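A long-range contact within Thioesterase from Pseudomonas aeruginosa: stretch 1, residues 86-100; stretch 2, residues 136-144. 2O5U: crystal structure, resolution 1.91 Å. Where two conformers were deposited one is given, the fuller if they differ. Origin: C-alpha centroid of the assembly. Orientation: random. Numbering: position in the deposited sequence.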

# COMPACT_ATOMS: atom_id res chain seq x y z
N GLY A 86 16.19 13.48 -0.20
CA GLY A 86 17.23 14.08 -1.07
C GLY A 86 17.39 13.30 -2.36
O GLY A 86 17.32 12.06 -2.39
N LEU A 87 17.56 14.05 -3.43
CA LEU A 87 17.68 13.51 -4.75
C LEU A 87 18.88 14.11 -5.48
O LEU A 87 19.12 15.33 -5.40
CB LEU A 87 16.39 13.82 -5.50
CG LEU A 87 16.31 13.46 -7.00
CD1 LEU A 87 16.58 11.96 -7.28
CD2 LEU A 87 14.94 13.88 -7.55
N ARG A 88 19.68 13.25 -6.11
CA ARG A 88 20.60 13.67 -7.15
C ARG A 88 20.60 12.65 -8.30
O ARG A 88 20.19 11.51 -8.10
CB ARG A 88 22.01 13.80 -6.61
CG ARG A 88 22.58 12.50 -6.22
CD ARG A 88 24.07 12.69 -6.01
NE ARG A 88 24.77 11.42 -5.75
CZ ARG A 88 24.95 10.89 -4.54
NH1 ARG A 88 24.47 11.48 -3.46
NH2 ARG A 88 25.61 9.75 -4.41
N VAL A 89 21.09 13.07 -9.47
CA VAL A 89 21.24 12.19 -10.63
C VAL A 89 22.72 11.82 -10.63
O VAL A 89 23.59 12.70 -10.66
CB VAL A 89 20.80 12.93 -11.93
CG1 VAL A 89 21.47 12.36 -13.18
CG2 VAL A 89 19.22 12.91 -12.00
N ALA A 90 23.01 10.53 -10.59
CA ALA A 90 24.41 10.05 -10.63
C ALA A 90 24.88 9.90 -12.05
O ALA A 90 26.04 10.13 -12.34
CB ALA A 90 24.54 8.69 -9.91
N ARG A 91 24.01 9.45 -12.93
CA ARG A 91 24.34 9.46 -14.37
C ARG A 91 23.16 9.69 -15.27
O ARG A 91 22.03 9.29 -14.95
CB ARG A 91 25.17 8.27 -14.86
CG ARG A 91 24.71 6.92 -14.50
CD ARG A 91 25.07 5.89 -15.64
NE ARG A 91 23.92 4.99 -15.68
CZ ARG A 91 22.92 5.06 -16.57
NH1 ARG A 91 22.96 5.92 -17.60
NH2 ARG A 91 21.91 4.22 -16.44
N LEU A 92 23.43 10.34 -16.40
CA LEU A 92 22.37 10.72 -17.30
C LEU A 92 22.83 10.35 -18.70
O LEU A 92 23.86 10.84 -19.20
CB LEU A 92 22.07 12.22 -17.16
CG LEU A 92 21.10 12.88 -18.17
CD1 LEU A 92 19.73 12.30 -17.95
CD2 LEU A 92 21.06 14.38 -17.95
N GLY A 93 22.11 9.41 -19.28
CA GLY A 93 22.51 8.88 -20.55
C GLY A 93 21.45 9.30 -21.55
O GLY A 93 20.61 10.14 -21.25
N ASN A 94 21.52 8.69 -22.71
CA ASN A 94 20.61 9.01 -23.82
C ASN A 94 19.18 8.58 -23.48
O ASN A 94 18.23 9.40 -23.59
CB ASN A 94 21.08 8.31 -25.10
CG ASN A 94 20.36 8.82 -26.35
OD1 ASN A 94 20.11 10.02 -26.49
ND2 ASN A 94 20.01 7.91 -27.26
N SER A 95 19.02 7.31 -23.08
CA SER A 95 17.69 6.78 -22.74
C SER A 95 17.50 6.39 -21.27
O SER A 95 16.38 6.10 -20.86
CB SER A 95 17.30 5.62 -23.64
OG SER A 95 18.18 4.52 -23.53
N SER A 96 18.58 6.42 -20.48
CA SER A 96 18.48 5.97 -19.13
C SER A 96 19.13 6.99 -18.17
O SER A 96 19.99 7.79 -18.54
CB SER A 96 19.12 4.59 -19.01
OG SER A 96 20.53 4.72 -19.12
N VAL A 97 18.73 6.90 -16.91
CA VAL A 97 19.14 7.84 -15.89
C VAL A 97 19.18 7.05 -14.56
O VAL A 97 18.27 6.28 -14.23
CB VAL A 97 18.23 9.16 -15.86
CG1 VAL A 97 16.79 8.86 -15.61
CG2 VAL A 97 18.75 10.24 -14.84
N GLN A 98 20.29 7.22 -13.83
CA GLN A 98 20.41 6.62 -12.48
C GLN A 98 20.27 7.73 -11.44
O GLN A 98 21.06 8.68 -11.42
CB GLN A 98 21.76 5.93 -12.30
CG GLN A 98 21.90 5.08 -10.93
CD GLN A 98 23.25 5.25 -10.20
OE1 GLN A 98 24.24 5.67 -10.78
NE2 GLN A 98 23.28 4.90 -8.89
N TYR A 99 19.27 7.59 -10.55
CA TYR A 99 19.05 8.48 -9.41
C TYR A 99 19.73 7.93 -8.14
O TYR A 99 19.78 6.70 -7.94
CB TYR A 99 17.56 8.63 -9.12
CG TYR A 99 16.69 8.89 -10.33
CD1 TYR A 99 16.03 7.85 -11.00
CD2 TYR A 99 16.57 10.16 -10.83
CE1 TYR A 99 15.20 8.15 -12.13
CE2 TYR A 99 15.79 10.45 -11.93
CZ TYR A 99 15.12 9.45 -12.57
OH TYR A 99 14.34 9.77 -13.64
N GLU A 100 20.31 8.83 -7.35
CA GLU A 100 20.60 8.56 -5.92
C GLU A 100 19.61 9.30 -5.01
O GLU A 100 19.42 10.47 -5.17
CB GLU A 100 21.97 9.06 -5.60
CG GLU A 100 23.09 8.41 -6.40
CD GLU A 100 23.48 7.03 -5.85
OE1 GLU A 100 23.16 6.67 -4.68
OE2 GLU A 100 24.15 6.33 -6.60
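Stretch 2, residues 136-144: LRDALAALQ

Three hydrogen bonds fix stretch 2 on stretch 1, and they lie at its two ends. Near the start, the R137 guanidinium reaches the loop after L92: R137 NH1 donates to G93 O at 2.9 Å (N-H...O angle 157°) and R137 NH2 to N94 O at 2.9 Å (160°). Both carbonyl oxygens lie at the edge of the guanidinium, near its plane, where its N-H bonds point. Near the other end, V89 N donates to L143 O at 3.0 Å; the angle of 172° makes this bond nearly linear. Beside it, Q144 CA approaches V89 O at 3.3 Å, a CA-H...O contact with 156° at the hydrogen. A water adds a bridge, accepting from L92 N at 3.0 Å and donating to Q144 OE1 at 2.6 Å.

These contacts follow the backbone course. Stretch 2 enters as a helix that began earlier in the chain, with A141 N hydrogen-bonded to R137 O at 2.7 Å, and a type I turn from A141 to Q144 brings L143 and Q144, at the end of stretch 2, against V89. The nearest CA-CA distances are R88 to L143 5.0 Å, V89 to Q144 4.5 Å and L92 to A141 7.3 Å; the R137 end of stretch 2 lies by G93 and N94, while L143 and Q144 lie by R88 and V89. The chain of stretch 1 turns a corner at A90, yet V89 and L92, before and after it, both direct CA-to-CB toward stretch 2.

Between the polar ends the packing is apolar and centres on L140. L140 CD1 meets L92 CD1 at 3.7 Å and V97 CG2 at 4.0 Å; L140 CD2 lies 3.8 Å from V89 CG2 and 3.7 Å from Y99 CE2, at the edge of the tyrosine ring. L143 extends the packing, L143 CD1 3.7 Å from L87 CD2 and L143 CB 4.0 Å from V89 CG2. L92 CD2 also lies 4.1 Å from A141 CB. Together the stretches bury 632 Å², both sides summed.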

# COMPACT_ATOMS: atom_id res chain seq x y z
N LEU A 136 12.80 17.04 -20.18
CA LEU A 136 13.09 16.18 -19.04
C LEU A 136 14.62 16.05 -18.81
O LEU A 136 15.10 16.12 -17.66
CB LEU A 136 12.46 14.82 -19.31
CG LEU A 136 12.36 13.70 -18.32
CD1 LEU A 136 11.94 14.27 -16.99
CD2 LEU A 136 11.30 12.70 -18.80
N ARG A 137 15.40 15.88 -19.89
CA ARG A 137 16.88 15.91 -19.81
C ARG A 137 17.41 17.17 -19.08
O ARG A 137 18.30 17.09 -18.19
CB ARG A 137 17.51 15.84 -21.22
CG ARG A 137 19.04 15.66 -21.21
CD ARG A 137 19.63 15.52 -22.62
NE ARG A 137 18.95 14.45 -23.35
CZ ARG A 137 19.15 13.15 -23.18
NH1 ARG A 137 20.08 12.73 -22.32
NH2 ARG A 137 18.43 12.27 -23.86
N ASP A 138 16.90 18.33 -19.47
CA ASP A 138 17.34 19.63 -18.92
C ASP A 138 17.13 19.66 -17.42
O ASP A 138 18.00 20.06 -16.69
CB ASP A 138 16.53 20.78 -19.55
CG ASP A 138 16.98 21.12 -20.95
OD1 ASP A 138 18.08 20.64 -21.37
OD2 ASP A 138 16.24 21.86 -21.62
N ALA A 139 15.98 19.20 -16.97
CA ALA A 139 15.65 19.10 -15.54
C ALA A 139 16.53 18.12 -14.80
O ALA A 139 16.97 18.37 -13.63
CB ALA A 139 14.18 18.75 -15.38
N LEU A 140 16.79 16.97 -15.43
CA LEU A 140 17.66 15.95 -14.82
C LEU A 140 19.11 16.44 -14.74
O LEU A 140 19.83 16.15 -13.78
CB LEU A 140 17.62 14.65 -15.63
CG LEU A 140 16.28 13.91 -15.64
CD1 LEU A 140 16.31 12.82 -16.72
CD2 LEU A 140 16.11 13.36 -14.19
N ALA A 141 19.56 17.14 -15.77
CA ALA A 141 20.88 17.69 -15.79
C ALA A 141 21.11 18.65 -14.60
O ALA A 141 22.19 18.66 -14.04
CB ALA A 141 21.20 18.38 -17.17
N ALA A 142 20.11 19.41 -14.23
CA ALA A 142 20.23 20.26 -13.06
C ALA A 142 20.41 19.50 -11.71
O ALA A 142 20.70 20.13 -10.68
CB ALA A 142 19.07 21.23 -12.99
N LEU A 143 20.26 18.18 -11.70
CA LEU A 143 20.46 17.38 -10.46
C LEU A 143 21.76 16.58 -10.43
O LEU A 143 22.02 15.90 -9.47
CB LEU A 143 19.26 16.42 -10.18
CG LEU A 143 17.96 17.21 -10.05
CD1 LEU A 143 16.84 16.31 -9.60
CD2 LEU A 143 18.06 18.43 -9.07
N GLN A 144 22.57 16.68 -11.48
CA GLN A 144 23.73 15.81 -11.62
C GLN A 144 24.99 16.32 -10.94
O GLN A 144 25.18 17.53 -10.85
CB GLN A 144 23.98 15.54 -13.10
CG GLN A 144 25.16 14.59 -13.34
CD GLN A 144 25.14 13.97 -14.71
OE1 GLN A 144 25.60 12.82 -14.88
NE2 GLN A 144 24.63 14.73 -15.72
O HOH W 1 26.26 11.21 -16.78